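Local coordinates for fibronectin-binding protein BBK32 (Borrelia burgdorferi, PDB 6N1L), which binds fibronectin and, through the helical domain described here, inhibits the classical pathway of complement, probably by binding the protease C1r, at residues I24-I27 / T28-N32; K54-A57 / K58-A61. All coordinates share one frame; numbering follows the deposited sequence.

Interaction 1 of 2, residues I24-I27 / T28-N32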
loop_
_atom_site.group_PDB
_atom_site.type_symbol
_atom_site.label_atom_id
_atom_site.label_comp_id
_atom_site.label_asym_id
_atom_site.label_seq_id
_atom_site.Cartn_x
_atom_site.Cartn_y
_atom_site.Cartn_z
ATOM N N ILE A 24 0.217 4.154 5.916
ATOM C CA ILE A 24 -0.594 5.022 5.073
ATOM C C ILE A 24 0.275 5.645 3.991
ATOM O O ILE A 24 -0.082 5.650 2.804
ATOM C CB ILE A 24 -1.294 6.097 5.921
ATOM C CG1 ILE A 24 -2.377 5.464 6.801
ATOM C CG2 ILE A 24 -1.915 7.180 5.031
ATOM C CD1 ILE A 24 -3.056 6.461 7.740
ATOM N N GLN A 25 1.435 6.166 4.396
ATOM C CA GLN A 25 2.386 6.734 3.441
ATOM C C GLN A 25 2.813 5.715 2.391
ATOM O O GLN A 25 2.988 6.062 1.214
ATOM C CB GLN A 25 3.621 7.262 4.183
ATOM C CG GLN A 25 3.348 8.396 5.157
ATOM C CD GLN A 25 2.952 9.690 4.471
ATOM O OE1 GLN A 25 1.819 9.846 4.003
ATOM N NE2 GLN A 25 3.891 10.630 4.402
ATOM N N THR A 26 3.044 4.464 2.807
ATOM C CA THR A 26 3.468 3.428 1.878
ATOM C C THR A 26 2.381 3.129 0.853
ATOM O O THR A 26 2.677 2.947 -0.332
ATOM C CB THR A 26 3.862 2.163 2.635
ATOM O OG1 THR A 26 4.848 2.493 3.634
ATOM C CG2 THR A 26 4.415 1.109 1.700
ATOM N N ILE A 27 1.123 3.040 1.294
ATOM C CA ILE A 27 0.032 2.860 0.341
ATOM C C ILE A 27 0.007 4.005 -0.659
ATOM O O ILE A 27 -0.156 3.790 -1.861
ATOM C CB ILE A 27 -1.312 2.723 1.075
ATOM C CG1 ILE A 27 -1.316 1.396 1.828
ATOM C CG2 ILE A 27 -2.456 2.793 0.048
ATOM C CD1 ILE A 27 -2.563 1.159 2.714
ATOM N N THR A 28 0.171 5.240 -0.185
ATOM C CA THR A 28 0.148 6.369 -1.110
ATOM C C THR A 28 1.283 6.249 -2.120
ATOM O O THR A 28 1.093 6.521 -3.313
ATOM C CB THR A 28 0.227 7.690 -0.338
ATOM O OG1 THR A 28 -0.875 7.778 0.583
ATOM C CG2 THR A 28 0.164 8.877 -1.276
ATOM N N LYS A 29 2.451 5.780 -1.668
ATOM C CA LYS A 29 3.580 5.564 -2.572
ATOM C C LYS A 29 3.244 4.528 -3.642
ATOM O O LYS A 29 3.551 4.725 -4.830
ATOM C CB LYS A 29 4.805 5.129 -1.771
ATOM C CG LYS A 29 6.060 4.917 -2.606
ATOM C CD LYS A 29 7.157 4.297 -1.749
ATOM C CE LYS A 29 8.435 4.084 -2.549
ATOM N NZ LYS A 29 9.471 3.375 -1.741
ATOM N N ILE A 30 2.596 3.425 -3.244
ATOM C CA ILE A 30 2.210 2.398 -4.203
ATOM C C ILE A 30 1.198 2.959 -5.199
ATOM O O ILE A 30 1.295 2.714 -6.406
ATOM C CB ILE A 30 1.648 1.157 -3.487
ATOM C CG1 ILE A 30 2.724 0.459 -2.649
ATOM C CG2 ILE A 30 1.116 0.167 -4.505
ATOM C CD1 ILE A 30 2.144 -0.566 -1.616
ATOM N N TYR A 31 0.196 3.698 -4.704
ATOM C CA TYR A 31 -0.829 4.218 -5.605
ATOM C C TYR A 31 -0.235 5.249 -6.568
ATOM O O TYR A 31 -0.583 5.273 -7.755
ATOM C CB TYR A 31 -1.992 4.821 -4.807
ATOM C CG TYR A 31 -3.094 5.327 -5.694
ATOM C CD1 TYR A 31 -3.895 4.442 -6.400
ATOM C CD2 TYR A 31 -3.325 6.683 -5.836
ATOM C CE1 TYR A 31 -4.887 4.899 -7.245
ATOM C CE2 TYR A 31 -4.328 7.148 -6.660
ATOM C CZ TYR A 31 -5.104 6.254 -7.361
ATOM O OH TYR A 31 -6.100 6.734 -8.189
ATOM N N ASN A 32 0.667 6.094 -6.068
ATOM C CA ASN A 32 1.320 7.069 -6.947
ATOM C C ASN A 32 2.163 6.380 -8.013
ATOM O O ASN A 32 2.244 6.868 -9.150
ATOM C CB ASN A 32 2.181 8.029 -6.129
ATOM C CG ASN A 32 1.352 9.001 -5.284
ATOM O OD1 ASN A 32 0.149 9.180 -5.494
ATOM N ND2 ASN A 32 2.009 9.640 -4.340
HETATM O O HOH W 1 -0.276 9.826 2.391
#
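T28 sets its hydroxyl back along the preceding turn of helix 9-44, near the I24 carbonyl. With chi1 at -58° the oxygen lies beside the backbone N of T28, and OG1 comes within 3.2 Å of I24 O; R137 NH1 of helix 122-147 is hydrogen-bonded to OG1. I24 O accepts the N-H of T28, N to O 3.0 Å, with an N-H...O angle of 161°. Q25 bends about its CB-CG bond (chi2 -69°), and a water joins its OE1 (2.6 Å, the water donating) to T28 OG1 (2.8 Å).

On another side of the helix, I30 lays its branch against the T26 carbonyl: CG1 is 3.4 Å from T26 O, which accepts the N-H of I30, N to O 3.0 Å. Methyl to methyl, T26 CG2 and I30 CD1 are 4.4 Å apart, a loose approach. T26 OG1 turns to S22 O one turn earlier. I27 touches L76 of helix 66-87 and I30 touches I133 of helix 122-147, while Y31, its ring carried away from the I27 turn, rests on V130.

The i to i+4 bonds are those of a regular alpha-helix; the chemistry implies an apolar side, where I27 and I30 pack on neighbouring helices, and a polar one, where the T28 hydroxyl, hydrogen-bonded to R137 and a water, lies close to the I24 carbonyl.

Interaction 2 of 2, residues K54-A57 / K58-A61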
loop_
_atom_site.group_PDB
_atom_site.type_symbol
_atom_site.label_atom_id
_atom_site.label_comp_id
_atom_site.label_asym_id
_atom_site.label_seq_id
_atom_site.Cartn_x
_atom_site.Cartn_y
_atom_site.Cartn_z
ATOM N N LYS A 54 7.239 9.255 -27.564
ATOM C CA LYS A 54 6.651 7.943 -27.313
ATOM C C LYS A 54 7.722 6.913 -26.978
ATOM O O LYS A 54 7.502 6.021 -26.150
ATOM C CB LYS A 54 5.851 7.480 -28.525
ATOM C CG LYS A 54 4.510 8.166 -28.715
ATOM C CD LYS A 54 3.784 7.591 -29.936
ATOM C CE LYS A 54 4.252 8.234 -31.225
ATOM N NZ LYS A 54 5.693 7.938 -31.490
ATOM N N ALA A 55 8.882 7.009 -27.628
ATOM C CA ALA A 55 9.963 6.078 -27.334
ATOM C C ALA A 55 10.458 6.253 -25.910
ATOM O O ALA A 55 10.772 5.270 -25.229
ATOM C CB ALA A 55 11.114 6.268 -28.321
ATOM N N LYS A 56 10.555 7.500 -25.448
ATOM C CA LYS A 56 10.985 7.732 -24.080
ATOM C C LYS A 56 9.962 7.170 -23.108
ATOM O O LYS A 56 10.326 6.604 -22.072
ATOM C CB LYS A 56 11.214 9.221 -23.848
ATOM C CG LYS A 56 12.546 9.704 -24.406
ATOM C CD LYS A 56 13.638 8.655 -24.144
ATOM C CE LYS A 56 14.967 9.296 -23.763
ATOM N NZ LYS A 56 15.591 10.025 -24.908
ATOM N N ALA A 57 8.674 7.271 -23.457
ATOM C CA ALA A 57 7.618 6.763 -22.584
ATOM C C ALA A 57 7.627 5.239 -22.530
ATOM O O ALA A 57 7.401 4.643 -21.469
ATOM C CB ALA A 57 6.260 7.283 -23.056
ATOM N N LYS A 58 7.900 4.591 -23.658
ATOM C CA LYS A 58 8.013 3.138 -23.671
ATOM C C LYS A 58 9.177 2.667 -22.799
ATOM O O LYS A 58 9.036 1.706 -22.033
ATOM C CB LYS A 58 8.168 2.661 -25.116
ATOM C CG LYS A 58 8.161 1.156 -25.302
ATOM C CD LYS A 58 8.567 0.775 -26.721
ATOM C CE LYS A 58 9.853 1.477 -27.106
ATOM N NZ LYS A 58 9.921 1.755 -28.575
ATOM N N GLU A 59 10.340 3.323 -22.914
ATOM C CA GLU A 59 11.453 3.031 -22.013
ATOM C C GLU A 59 11.043 3.205 -20.559
ATOM O O GLU A 59 11.360 2.367 -19.710
ATOM C CB GLU A 59 12.643 3.934 -22.315
ATOM C CG GLU A 59 13.450 3.488 -23.507
ATOM C CD GLU A 59 14.557 4.464 -23.828
ATOM O OE1 GLU A 59 14.971 5.211 -22.911
ATOM O OE2 GLU A 59 14.998 4.491 -25.001
ATOM N N GLU A 60 10.349 4.304 -20.254
ATOM C CA GLU A 60 9.978 4.564 -18.867
ATOM C C GLU A 60 8.972 3.537 -18.362
ATOM O O GLU A 60 9.056 3.108 -17.208
ATOM C CB GLU A 60 9.432 5.983 -18.728
ATOM C CG GLU A 60 10.529 7.040 -18.700
ATOM C CD GLU A 60 10.056 8.375 -19.228
ATOM O OE1 GLU A 60 8.827 8.540 -19.388
ATOM O OE2 GLU A 60 10.917 9.256 -19.483
ATOM N N ALA A 61 8.027 3.123 -19.208
ATOM C CA ALA A 61 7.068 2.102 -18.785
ATOM C C ALA A 61 7.771 0.785 -18.488
ATOM O O ALA A 61 7.333 0.028 -17.613
ATOM C CB ALA A 61 5.988 1.907 -19.856
#
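Main-chain hydrogen bonds join K54-A57 to K58-A61, each spanning four residues. K58 N reaches K54 O at 2.9 Å, and A61 N reaches A57 O at 2.8 Å. Between them, E59 N points almost straight at A55 O, with an N-H...O angle of 173° over a longer 3.1 Å, and E60 N is hydrogen-bonded to K56 O.

This regular i to i+4 pattern is that of an alpha-helix, here the short helix 51-61, which follows the long helix 9-44 and folds back against its C-terminal part: A57 touches Q43, K58 touches M44, and A61 meets K40 and L41. Small alanine side chains at 57 and 61 thus face helix 9-44.

Among the charged side chains, K56 and E59 run side by side and point the same way. The lysine chain is bent from chi2 (-40°) onward and brings its methylene CD, not its ammonium, to 3.9 Å from E59 OE1; K56 NZ stays 5.2 Å from that oxygen, so any attraction is at long range. E60, extended beyond CG, lies alongside the K56 carbonyl because chi1 (-78°) puts CG beside the backbone N; CD is 3.4 Å from K56 O, and OE1 forms a salt bridge with K40 NZ of helix 9-44.

How the interactions relate
Both contacts are alpha-helical turns, in series along the chain: 24-32 sits mid-way along helix 9-44, and 54-61 belongs to the next helix, 51-61, after the chain has turned back. Their centres are 23 Å apart and their nearest atoms about 11 Å apart, so they do not touch. The centre of interaction 1 lies about 5 Å from the centre of the chain, where helices 66-87 and 122-147 flank it; that of interaction 2 lies about 25 Å from the chain centre, at the outlying end. Helix 9-44 is the physical link, since K40 and L41, further along it, meet A61. The structure holds a single protein chain without C1r, so neither contact can be placed against its binding site.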